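Local coordinates for protein alpha-fucosidase (Bifidobacterium bifidum, PDB 2EAB) that probably cleaves alpha-1,2-linked L-fucose from glycans by hydrolysis as a 1,2-alpha-L-fucosidase, this chain being the catalytic part of a longer protein, at residues Gln49-Pro53 with Arg157-Asn161; Leu374-Tyr378 with Met753-Phe758. All coordinates share one frame. Residues are numbered along the deposited sequence.

Interaction 1 (Gln49-Pro53 with Arg157-Asn161); sequences QTTLP and RRDLN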
# COMPACT_ATOMS: atom_id res chain seq x y z
N GLN A 49 -4.97 14.94 11.73
CA GLN A 49 -4.50 16.06 10.92
C GLN A 49 -3.16 16.63 11.35
O GLN A 49 -2.50 17.32 10.57
CB GLN A 49 -5.55 17.19 10.87
CG GLN A 49 -6.89 16.75 10.30
CD GLN A 49 -7.71 17.87 9.70
OE1 GLN A 49 -7.16 18.88 9.21
NE2 GLN A 49 -9.02 17.70 9.69
N THR A 50 -2.74 16.34 12.58
CA THR A 50 -1.65 17.11 13.19
C THR A 50 -0.50 16.32 13.83
O THR A 50 0.56 16.89 14.04
CB THR A 50 -2.17 18.12 14.26
OG1 THR A 50 -2.63 17.40 15.40
CG2 THR A 50 -3.31 18.98 13.72
N THR A 51 -0.71 15.04 14.14
CA THR A 51 0.31 14.28 14.86
C THR A 51 1.33 13.64 13.91
O THR A 51 1.06 13.48 12.72
CB THR A 51 -0.31 13.20 15.78
OG1 THR A 51 -1.00 12.23 14.99
CG2 THR A 51 -1.27 13.84 16.79
N LEU A 52 2.49 13.28 14.45
CA LEU A 52 3.60 12.83 13.61
C LEU A 52 3.93 11.37 13.89
O LEU A 52 4.22 11.00 15.02
CB LEU A 52 4.82 13.74 13.80
CG LEU A 52 4.63 15.17 13.29
CD1 LEU A 52 5.77 16.08 13.73
CD2 LEU A 52 4.48 15.18 11.77
N PRO A 53 3.83 10.52 12.84
CA PRO A 53 3.96 9.08 12.99
C PRO A 53 5.39 8.55 12.92
O PRO A 53 6.24 9.07 12.19
CB PRO A 53 3.17 8.55 11.80
CG PRO A 53 3.40 9.57 10.73
CD PRO A 53 3.50 10.89 11.45
N ARG A 157 9.73 23.88 19.09
CA ARG A 157 9.68 23.20 17.81
C ARG A 157 9.35 21.72 18.01
O ARG A 157 9.84 21.10 18.95
CB ARG A 157 10.99 23.35 17.04
CG ARG A 157 10.89 22.95 15.57
CD ARG A 157 12.24 22.97 14.87
NE ARG A 157 13.16 21.97 15.41
CZ ARG A 157 14.30 22.25 16.05
NH1 ARG A 157 14.68 23.50 16.23
NH2 ARG A 157 15.06 21.26 16.50
N ARG A 158 8.51 21.19 17.14
CA ARG A 158 8.35 19.74 17.02
C ARG A 158 8.65 19.35 15.58
O ARG A 158 8.33 20.10 14.65
CB ARG A 158 6.97 19.26 17.47
CG ARG A 158 5.81 19.70 16.58
CD ARG A 158 4.48 19.36 17.22
NE ARG A 158 3.36 19.76 16.38
CZ ARG A 158 2.67 18.93 15.60
NH1 ARG A 158 2.97 17.64 15.53
NH2 ARG A 158 1.67 19.41 14.88
N ASP A 159 9.28 18.20 15.40
CA ASP A 159 9.63 17.76 14.07
C ASP A 159 9.58 16.25 13.93
O ASP A 159 9.55 15.50 14.92
CB ASP A 159 11.01 18.30 13.64
CG ASP A 159 12.15 17.64 14.38
OD1 ASP A 159 12.35 16.42 14.21
OD2 ASP A 159 12.85 18.34 15.13
N LEU A 160 9.55 15.82 12.68
CA LEU A 160 9.73 14.43 12.32
C LEU A 160 10.89 14.39 11.34
O LEU A 160 10.82 14.95 10.25
CB LEU A 160 8.47 13.85 11.68
CG LEU A 160 8.48 12.34 11.38
CD1 LEU A 160 8.59 11.52 12.66
CD2 LEU A 160 7.23 11.95 10.61
N ASN A 161 11.97 13.75 11.78
CA ASN A 161 13.16 13.60 10.96
C ASN A 161 13.02 12.32 10.15
O ASN A 161 13.24 11.22 10.66
CB ASN A 161 14.41 13.56 11.85
CG ASN A 161 15.69 13.60 11.04
OD1 ASN A 161 15.74 13.17 9.89
ND2 ASN A 161 16.75 14.13 11.65
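Start at Arg-158, where strand 156-161 first meets the 49-53 segment. With chi2 and chi3 both trans, the Arg-158 side chain reaches across and sets the edge of the guanidinium against the carbonyl at the end of helix 42-50: NH1 and NH2 of Arg-158 each donate to Thr-50 O, both at 2.9 Å. The same side chain has further partners: NE bonds Gln-24 O, NH2 bonds Thr-29 OG1, and there is a cation-pi contact to Tyr-22. Arg-158 NH1 also lies 3.7 Å from Leu-52 CD1. At Asp-159 the side chain turns away, so its backbone takes over, with C of Asp-159 3.8 Å from CD1 of Leu-52. This is sheet-to-sheet packing in the beta-sandwich of the N-terminal domain: strand 52-55 edges one antiparallel sheet, while 156-161 belongs to the other, and the touching parts run 44° apart. Leu-160 then points across. Leu-160 CB is 4.1 Å from Leu-52 CD1, Leu-160 CD2 4.0 Å from Pro-53 CD, and Leu-160 CD1 3.4 Å from Pro-53 O, a carbonyl that accepts a hydrogen bond from Tyr-381. Helix 365-386 of the catalytic domain closes over this end, touching both Leu-160 and Pro-53 through Tyr-378.

Interaction 2 (Leu374-Tyr378 with Met753-Phe758); sequences LVYKY and MYANLF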
# COMPACT_ATOMS: atom_id res chain seq x y z
N LEU A 374 8.84 16.46 -0.27
CA LEU A 374 8.55 15.97 1.08
C LEU A 374 7.44 14.92 1.07
O LEU A 374 7.57 13.88 1.71
CB LEU A 374 8.17 17.11 2.03
CG LEU A 374 9.29 17.93 2.66
CD1 LEU A 374 8.68 19.05 3.51
CD2 LEU A 374 10.24 17.07 3.49
N VAL A 375 6.36 15.20 0.35
CA VAL A 375 5.26 14.23 0.25
C VAL A 375 5.76 12.94 -0.40
O VAL A 375 5.45 11.84 0.08
CB VAL A 375 4.04 14.82 -0.49
CG1 VAL A 375 2.99 13.73 -0.75
CG2 VAL A 375 3.44 15.97 0.32
N TYR A 376 6.56 13.07 -1.46
CA TYR A 376 7.18 11.91 -2.11
C TYR A 376 7.96 11.07 -1.10
O TYR A 376 7.77 9.85 -0.99
CB TYR A 376 8.11 12.35 -3.25
CG TYR A 376 8.90 11.18 -3.77
CD1 TYR A 376 8.33 10.29 -4.67
CD2 TYR A 376 10.19 10.93 -3.31
CE1 TYR A 376 9.04 9.19 -5.13
CE2 TYR A 376 10.90 9.82 -3.76
CZ TYR A 376 10.32 8.95 -4.66
OH TYR A 376 11.03 7.86 -5.09
N LYS A 377 8.85 11.73 -0.36
CA LYS A 377 9.73 11.06 0.59
C LYS A 377 8.95 10.44 1.74
O LYS A 377 9.33 9.40 2.27
CB LYS A 377 10.75 12.06 1.13
CG LYS A 377 11.81 12.45 0.11
CD LYS A 377 12.58 13.67 0.56
CE LYS A 377 13.71 13.96 -0.41
NZ LYS A 377 14.55 15.11 0.03
N TYR A 378 7.85 11.09 2.12
CA TYR A 378 7.01 10.62 3.22
C TYR A 378 6.40 9.26 2.90
O TYR A 378 6.26 8.43 3.80
CB TYR A 378 5.88 11.62 3.46
CG TYR A 378 5.25 11.66 4.85
CD1 TYR A 378 5.98 11.43 6.02
CD2 TYR A 378 3.91 12.01 4.97
CE1 TYR A 378 5.37 11.53 7.28
CE2 TYR A 378 3.30 12.11 6.21
CZ TYR A 378 4.03 11.88 7.35
OH TYR A 378 3.41 12.02 8.58
N MET A 753 -4.23 16.53 1.49
CA MET A 753 -3.16 16.38 2.48
C MET A 753 -3.46 17.19 3.73
O MET A 753 -3.76 18.39 3.64
CB MET A 753 -1.83 16.84 1.89
CG MET A 753 -1.29 15.92 0.81
SD MET A 753 -0.63 14.41 1.53
CE MET A 753 1.04 14.95 1.83
N TYR A 754 -3.38 16.55 4.88
CA TYR A 754 -3.50 17.24 6.16
C TYR A 754 -2.17 17.94 6.50
O TYR A 754 -1.17 17.76 5.80
CB TYR A 754 -3.91 16.27 7.27
CG TYR A 754 -5.32 15.73 7.20
CD1 TYR A 754 -6.40 16.52 6.80
CD2 TYR A 754 -5.59 14.41 7.59
CE1 TYR A 754 -7.70 16.01 6.76
CE2 TYR A 754 -6.89 13.89 7.56
CZ TYR A 754 -7.93 14.70 7.14
OH TYR A 754 -9.21 14.17 7.11
N ALA A 755 -2.17 18.71 7.59
CA ALA A 755 -0.99 19.47 8.02
C ALA A 755 0.22 18.60 8.33
O ALA A 755 1.36 19.05 8.20
CB ALA A 755 -1.33 20.36 9.21
N ASN A 756 -0.03 17.36 8.75
CA ASN A 756 1.02 16.37 9.01
C ASN A 756 1.37 15.53 7.77
O ASN A 756 2.05 14.51 7.88
CB ASN A 756 0.60 15.45 10.15
CG ASN A 756 -0.67 14.66 9.84
OD1 ASN A 756 -1.26 14.80 8.77
ND2 ASN A 756 -1.09 13.82 10.78
N LEU A 757 0.87 15.98 6.62
CA LEU A 757 1.06 15.33 5.32
C LEU A 757 0.45 13.93 5.20
O LEU A 757 0.81 13.17 4.29
CB LEU A 757 2.53 15.37 4.86
CG LEU A 757 3.16 16.77 4.83
CD1 LEU A 757 4.54 16.71 4.20
CD2 LEU A 757 2.27 17.78 4.09
N PHE A 758 -0.47 13.60 6.09
CA PHE A 758 -1.31 12.42 5.88
C PHE A 758 -2.29 12.69 4.74
O PHE A 758 -2.98 13.71 4.70
CB PHE A 758 -2.12 12.07 7.14
CG PHE A 758 -1.44 11.11 8.09
CD1 PHE A 758 -0.28 10.39 7.72
CD2 PHE A 758 -2.00 10.87 9.34
CE1 PHE A 758 0.31 9.48 8.62
CE2 PHE A 758 -1.42 9.97 10.24
CZ PHE A 758 -0.26 9.27 9.87
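A type I beta turn from Tyr-754 to Leu-757, in the loop joining helices 738-751 and 767-780, packs here against one face of helix 365-386. The turn is closed by Leu-757 N bonded to Tyr-754 O (2.8 Å), and Tyr-754 N reaches Phe-758 O (2.9 Å). An Asx turn braces it: OD1 of Asn-756 accepts from Phe-758 N at 3.0 Å, while ND2 of Asn-756 donates to Thr-51 O and Gln-48 O of the N-terminal domain. Leu-757 takes up a left-handed backbone conformation (phi 64°), and its side chain projects at the helix. There CD1 of Leu-757 meets CB of Leu-374 at 4.2 Å and CG2 of Val-375 at 4.1 Å. One turn along the helix, Tyr-378 brings its ring edge to the turn, CE2 standing 3.3 Å from Leu-757 O and 3.6 Å from Leu-757 CB. Tyr-378 CE2 is also 4.2 Å from CD1 of Phe-758, whose ring stacks on Phe-764. Asn-769, on helix 767-780, donates to Leu-757 O. Loops packed against the helices like this, here largely through apolar side chains, fit the (alpha/alpha)6 barrel of glycoside hydrolase family 95.

Overall arrangement
From the N terminus, interaction 1 comes first: residues 49-53 are rejoined by 157-161 after 103 intervening residues, a loop within the N-terminal domain that carries helices 96-99, 103-113 and 130-133 besides sandwich strands. Interaction 2 opens only later, at 374-378, and closes at 753-758 after 374 residues of the helical catalytic domain. The two loops therefore follow in series, neither nested nor crossed, yet their centres lie 10 Å apart. Asn-756 N and Gln-49 O, 3.1 Å apart, probably form a hydrogen bond, and Pro-53 CD packs on Tyr-378 OH at 3.1 Å. The two domains meet here, the side chains of Pro-53 and Phe-758 each about 13 Å from the calcium, whose ligands Gly-57, Glu-77, Ser-386 and Leu-393 come from both.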